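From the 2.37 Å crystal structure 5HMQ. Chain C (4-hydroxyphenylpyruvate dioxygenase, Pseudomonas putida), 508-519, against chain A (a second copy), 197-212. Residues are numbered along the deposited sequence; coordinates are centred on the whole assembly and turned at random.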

# COMPACT_ATOMS: atom_id res chain seq x y z
N ALA C 508 2.18 -5.45 12.92
CA ALA C 508 1.53 -6.29 13.91
C ALA C 508 2.17 -7.67 13.95
O ALA C 508 2.25 -8.29 15.01
CB ALA C 508 0.04 -6.41 13.60
N ILE C 509 2.65 -8.16 12.80
CA ILE C 509 3.39 -9.42 12.78
C ILE C 509 4.78 -9.21 13.36
O ILE C 509 5.25 -10.00 14.19
CB ILE C 509 3.46 -9.98 11.35
CG1 ILE C 509 2.06 -10.16 10.76
CG2 ILE C 509 4.21 -11.30 11.33
CD1 ILE C 509 2.07 -10.51 9.28
N ALA C 510 5.46 -8.15 12.92
CA ALA C 510 6.84 -7.92 13.33
C ALA C 510 6.97 -7.70 14.83
O ALA C 510 7.93 -8.18 15.44
CB ALA C 510 7.42 -6.74 12.56
N HIS C 511 6.03 -6.99 15.44
CA HIS C 511 6.06 -6.83 16.89
C HIS C 511 5.25 -7.91 17.60
O HIS C 511 4.82 -7.69 18.74
CB HIS C 511 5.53 -5.47 17.32
CG HIS C 511 6.18 -4.31 16.61
ND1 HIS C 511 7.56 -4.18 16.47
CD2 HIS C 511 5.64 -3.18 16.10
CE1 HIS C 511 7.83 -3.05 15.84
NE2 HIS C 511 6.68 -2.43 15.60
N ALA C 512 5.03 -9.05 16.96
CA ALA C 512 4.37 -10.20 17.57
C ALA C 512 3.10 -9.85 18.34
O ALA C 512 2.84 -10.44 19.39
CB ALA C 512 5.34 -10.94 18.48
N LEU C 513 2.30 -8.91 17.84
CA LEU C 513 1.05 -8.58 18.51
C LEU C 513 0.07 -9.75 18.34
O LEU C 513 0.41 -10.79 17.78
CB LEU C 513 0.42 -7.31 17.93
CG LEU C 513 0.86 -5.86 18.15
CD1 LEU C 513 2.14 -5.57 17.44
CD2 LEU C 513 -0.24 -4.95 17.63
N SER C 514 -1.16 -9.59 18.82
CA SER C 514 -2.15 -10.65 18.69
C SER C 514 -3.47 -9.94 18.72
O SER C 514 -4.54 -10.51 18.55
CB SER C 514 -1.99 -11.73 19.78
OG SER C 514 -2.79 -11.52 20.92
N SER C 515 -3.37 -8.67 18.99
CA SER C 515 -4.42 -7.66 18.97
C SER C 515 -4.22 -6.72 17.77
O SER C 515 -3.74 -5.59 17.95
CB SER C 515 -4.31 -6.91 20.27
OG SER C 515 -4.81 -5.65 20.11
N TYR C 516 -4.64 -7.13 16.57
CA TYR C 516 -4.60 -6.22 15.44
C TYR C 516 -5.96 -6.16 14.77
O TYR C 516 -6.45 -7.17 14.23
CB TYR C 516 -3.52 -6.62 14.44
CG TYR C 516 -3.61 -5.81 13.16
CD1 TYR C 516 -3.09 -4.52 13.11
CD2 TYR C 516 -4.19 -6.32 12.02
CE1 TYR C 516 -3.17 -3.76 11.98
CE2 TYR C 516 -4.27 -5.58 10.86
CZ TYR C 516 -3.75 -4.29 10.84
OH TYR C 516 -3.84 -3.57 9.66
N ARG C 517 -6.55 -4.97 14.80
CA ARG C 517 -7.74 -4.66 14.03
C ARG C 517 -7.38 -3.61 12.99
O ARG C 517 -6.61 -2.69 13.27
CB ARG C 517 -8.88 -4.16 14.93
CG ARG C 517 -9.09 -5.07 16.15
CD ARG C 517 -9.39 -6.51 15.73
NE ARG C 517 -8.84 -7.47 16.69
CZ ARG C 517 -9.52 -8.01 17.70
NH1 ARG C 517 -10.79 -7.68 17.90
NH2 ARG C 517 -8.93 -8.87 18.51
N GLY C 518 -7.89 -3.79 11.77
CA GLY C 518 -7.56 -2.96 10.63
C GLY C 518 -7.99 -1.52 10.74
O GLY C 518 -7.83 -0.87 11.78
N SER C 519 -8.52 -1.00 9.64
CA SER C 519 -8.93 0.39 9.54
C SER C 519 -10.42 0.50 9.82
O SER C 519 -11.13 -0.50 9.96
CB SER C 519 -8.58 0.94 8.16
OG SER C 519 -7.19 0.82 7.91
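Chain A (197-212) APILAMDVLEWSRHFR

Chain A packs on chain C through a largely apolar and aromatic contact, with one long salt bridge and no hydrogen bond across the two stretches; together they bury 621 Å². Chain A runs mostly extended from Ala A197 to Asp A203, with a tight bend at Ala A201, where Met A202 N gives a weak 2.9 Å hydrogen bond to Leu A200 O, then turns into a helix at Val A204. Asp A203 is the N-cap, its OD1 accepting weak bonds from Leu A205 N and Glu A206 N, both at 3.4 Å. Chain C offers the end of a helix, Ala C508 to Ala C510, followed by a loop. From Ser C514 onward the two chains advance in the same sense: Ser C514 CA lies 4.6 Å from Met A202 CA, Arg C517 CA 7.6 Å from Glu A206 CA, and Gly C518 CA 7.4 Å from His A210 CA.

Ile C509, chi1 m and chi2 t, packs against Pro A198, Leu A200 and Phe A211: its CD1 is 3.6 Å from Pro A198 CG, and its CG1 is 4.1 Å from Leu A200 CD1 and 3.5 Å from Phe A211 CE1. Ala C508 CB meets the edge of the Phe A211 ring, 4.0 Å from CZ. Phe A211 CZ also lies 3.5 Å from Tyr C516 CD2, the two ring planes inclined at 58°. Tyr C516 also turns its edge toward the face of His A210, with ring centroids 5.5 Å apart and planes at 81°. Ser C514 sits against selenomethionine Met A202, its O 3.3 Å from Met A202 CB. Farther along, Glu A206 OE2 lies over one face of the Arg C517 guanidinium, 3.8 Å from NH1; out of its plane, it pairs by charge alone. Within chain A, Arg A209 NH2 forms a salt bridge with Glu A206 OE2 at 2.6 Å. Gly C518 N approaches His A210 CE1 to 3.6 Å.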

# COMPACT_ATOMS: atom_id res chain seq x y z
N ALA A 197 -0.30 -17.99 5.82
CA ALA A 197 -0.41 -17.03 6.91
C ALA A 197 0.80 -17.15 7.83
O ALA A 197 1.40 -18.23 7.94
CB ALA A 197 -1.69 -17.26 7.72
N PRO A 198 1.20 -16.08 8.50
CA PRO A 198 2.15 -16.22 9.60
C PRO A 198 1.48 -16.88 10.78
O PRO A 198 0.28 -16.72 11.02
CB PRO A 198 2.53 -14.77 9.92
CG PRO A 198 1.31 -13.99 9.53
CD PRO A 198 0.78 -14.68 8.31
N ILE A 199 2.26 -17.66 11.53
CA ILE A 199 1.74 -18.25 12.76
C ILE A 199 1.77 -17.19 13.85
O ILE A 199 2.84 -16.70 14.23
CB ILE A 199 2.52 -19.51 13.17
CG1 ILE A 199 2.38 -20.59 12.10
CG2 ILE A 199 2.03 -20.01 14.52
CD1 ILE A 199 3.65 -20.91 11.38
N LEU A 200 0.59 -16.82 14.34
CA LEU A 200 0.43 -15.77 15.33
C LEU A 200 -0.45 -16.31 16.44
O LEU A 200 -1.42 -17.03 16.18
CB LEU A 200 -0.18 -14.51 14.71
CG LEU A 200 0.63 -13.93 13.54
CD1 LEU A 200 -0.18 -12.91 12.76
CD2 LEU A 200 1.94 -13.33 14.03
N ALA A 201 -0.12 -15.97 17.68
CA ALA A 201 -0.90 -16.40 18.84
C ALA A 201 -2.10 -15.47 19.02
O ALA A 201 -2.18 -14.68 19.97
CB ALA A 201 -0.03 -16.45 20.09
N MSE A 202 -3.05 -15.59 18.11
CA MSE A 202 -4.24 -14.74 18.16
C MSE A 202 -5.52 -15.48 17.78
O MSE A 202 -5.49 -16.59 17.25
CB MSE A 202 -4.06 -13.51 17.26
CG MSE A 202 -4.60 -13.67 15.85
SE MSE A 202 -4.46 -12.03 14.80
CE MSE A 202 -2.58 -11.64 15.09
N ASP A 203 -6.65 -14.84 18.09
CA ASP A 203 -7.96 -15.36 17.73
C ASP A 203 -8.04 -15.67 16.23
O ASP A 203 -7.72 -14.82 15.39
CB ASP A 203 -9.03 -14.34 18.12
CG ASP A 203 -10.43 -14.76 17.73
OD1 ASP A 203 -11.00 -14.13 16.82
OD2 ASP A 203 -10.95 -15.72 18.33
N VAL A 204 -8.46 -16.90 15.92
CA VAL A 204 -8.40 -17.39 14.54
C VAL A 204 -9.31 -16.60 13.61
O VAL A 204 -9.02 -16.48 12.42
CB VAL A 204 -8.73 -18.90 14.50
CG1 VAL A 204 -7.53 -19.73 14.93
CG2 VAL A 204 -9.94 -19.20 15.37
N LEU A 205 -10.42 -16.06 14.13
CA LEU A 205 -11.32 -15.30 13.28
C LEU A 205 -10.65 -14.03 12.77
O LEU A 205 -10.69 -13.72 11.57
CB LEU A 205 -12.60 -14.95 14.04
CG LEU A 205 -13.63 -14.10 13.29
CD1 LEU A 205 -14.64 -14.96 12.57
CD2 LEU A 205 -14.35 -13.11 14.20
N GLU A 206 -10.00 -13.29 13.67
CA GLU A 206 -9.25 -12.10 13.27
C GLU A 206 -7.96 -12.47 12.56
O GLU A 206 -7.52 -11.76 11.65
CB GLU A 206 -8.96 -11.23 14.49
CG GLU A 206 -10.18 -10.93 15.34
CD GLU A 206 -11.10 -9.90 14.71
OE1 GLU A 206 -10.64 -9.18 13.80
OE2 GLU A 206 -12.27 -9.81 15.12
N TRP A 207 -7.34 -13.58 12.96
CA TRP A 207 -6.16 -14.09 12.27
C TRP A 207 -6.46 -14.37 10.80
O TRP A 207 -5.68 -14.00 9.91
CB TRP A 207 -5.67 -15.35 12.98
CG TRP A 207 -4.37 -15.93 12.51
CD1 TRP A 207 -3.49 -15.39 11.61
CD2 TRP A 207 -3.80 -17.18 12.93
NE1 TRP A 207 -2.41 -16.23 11.44
CE2 TRP A 207 -2.58 -17.33 12.24
CE3 TRP A 207 -4.20 -18.18 13.82
CZ2 TRP A 207 -1.76 -18.45 12.42
CZ3 TRP A 207 -3.39 -19.28 13.99
CH2 TRP A 207 -2.18 -19.41 13.29
N SER A 208 -7.61 -15.00 10.52
CA SER A 208 -7.99 -15.28 9.15
C SER A 208 -8.40 -14.01 8.41
O SER A 208 -8.16 -13.88 7.21
CB SER A 208 -9.13 -16.29 9.12
OG SER A 208 -9.58 -16.52 7.79
N ARG A 209 -9.02 -13.08 9.13
CA ARG A 209 -9.56 -11.88 8.49
C ARG A 209 -8.46 -10.99 7.93
O ARG A 209 -8.62 -10.42 6.85
CB ARG A 209 -10.43 -11.12 9.50
CG ARG A 209 -10.90 -9.77 9.02
CD ARG A 209 -12.32 -9.54 9.48
NE ARG A 209 -12.45 -9.53 10.93
CZ ARG A 209 -13.58 -9.85 11.57
NH1 ARG A 209 -14.65 -10.21 10.88
NH2 ARG A 209 -13.63 -9.81 12.89
N HIS A 210 -7.34 -10.86 8.64
CA HIS A 210 -6.35 -9.85 8.29
C HIS A 210 -5.01 -10.37 7.79
O HIS A 210 -4.29 -9.61 7.14
CB HIS A 210 -6.09 -8.93 9.50
CG HIS A 210 -7.29 -8.19 9.98
ND1 HIS A 210 -7.89 -7.18 9.26
CD2 HIS A 210 -8.01 -8.30 11.13
CE1 HIS A 210 -8.92 -6.71 9.93
NE2 HIS A 210 -9.01 -7.37 11.07
N PHE A 211 -4.65 -11.62 8.06
CA PHE A 211 -3.27 -12.05 7.81
C PHE A 211 -3.13 -13.17 6.78
O PHE A 211 -2.03 -13.71 6.63
CB PHE A 211 -2.61 -12.46 9.12
CG PHE A 211 -2.49 -11.34 10.10
CD1 PHE A 211 -1.45 -10.43 10.00
CD2 PHE A 211 -3.42 -11.18 11.11
CE1 PHE A 211 -1.34 -9.38 10.90
CE2 PHE A 211 -3.31 -10.14 12.02
CZ PHE A 211 -2.27 -9.24 11.91
N ARG A 212 -4.19 -13.53 6.06
CA ARG A 212 -4.04 -14.50 4.98
C ARG A 212 -3.19 -13.91 3.86
O ARG A 212 -3.27 -12.71 3.56
CB ARG A 212 -5.40 -14.92 4.44
CG ARG A 212 -6.08 -16.01 5.23
CD ARG A 212 -7.38 -16.39 4.57
NE ARG A 212 -8.19 -17.29 5.38
CZ ARG A 212 -8.88 -18.31 4.89
NH1 ARG A 212 -8.85 -18.57 3.59
NH2 ARG A 212 -9.58 -19.09 5.70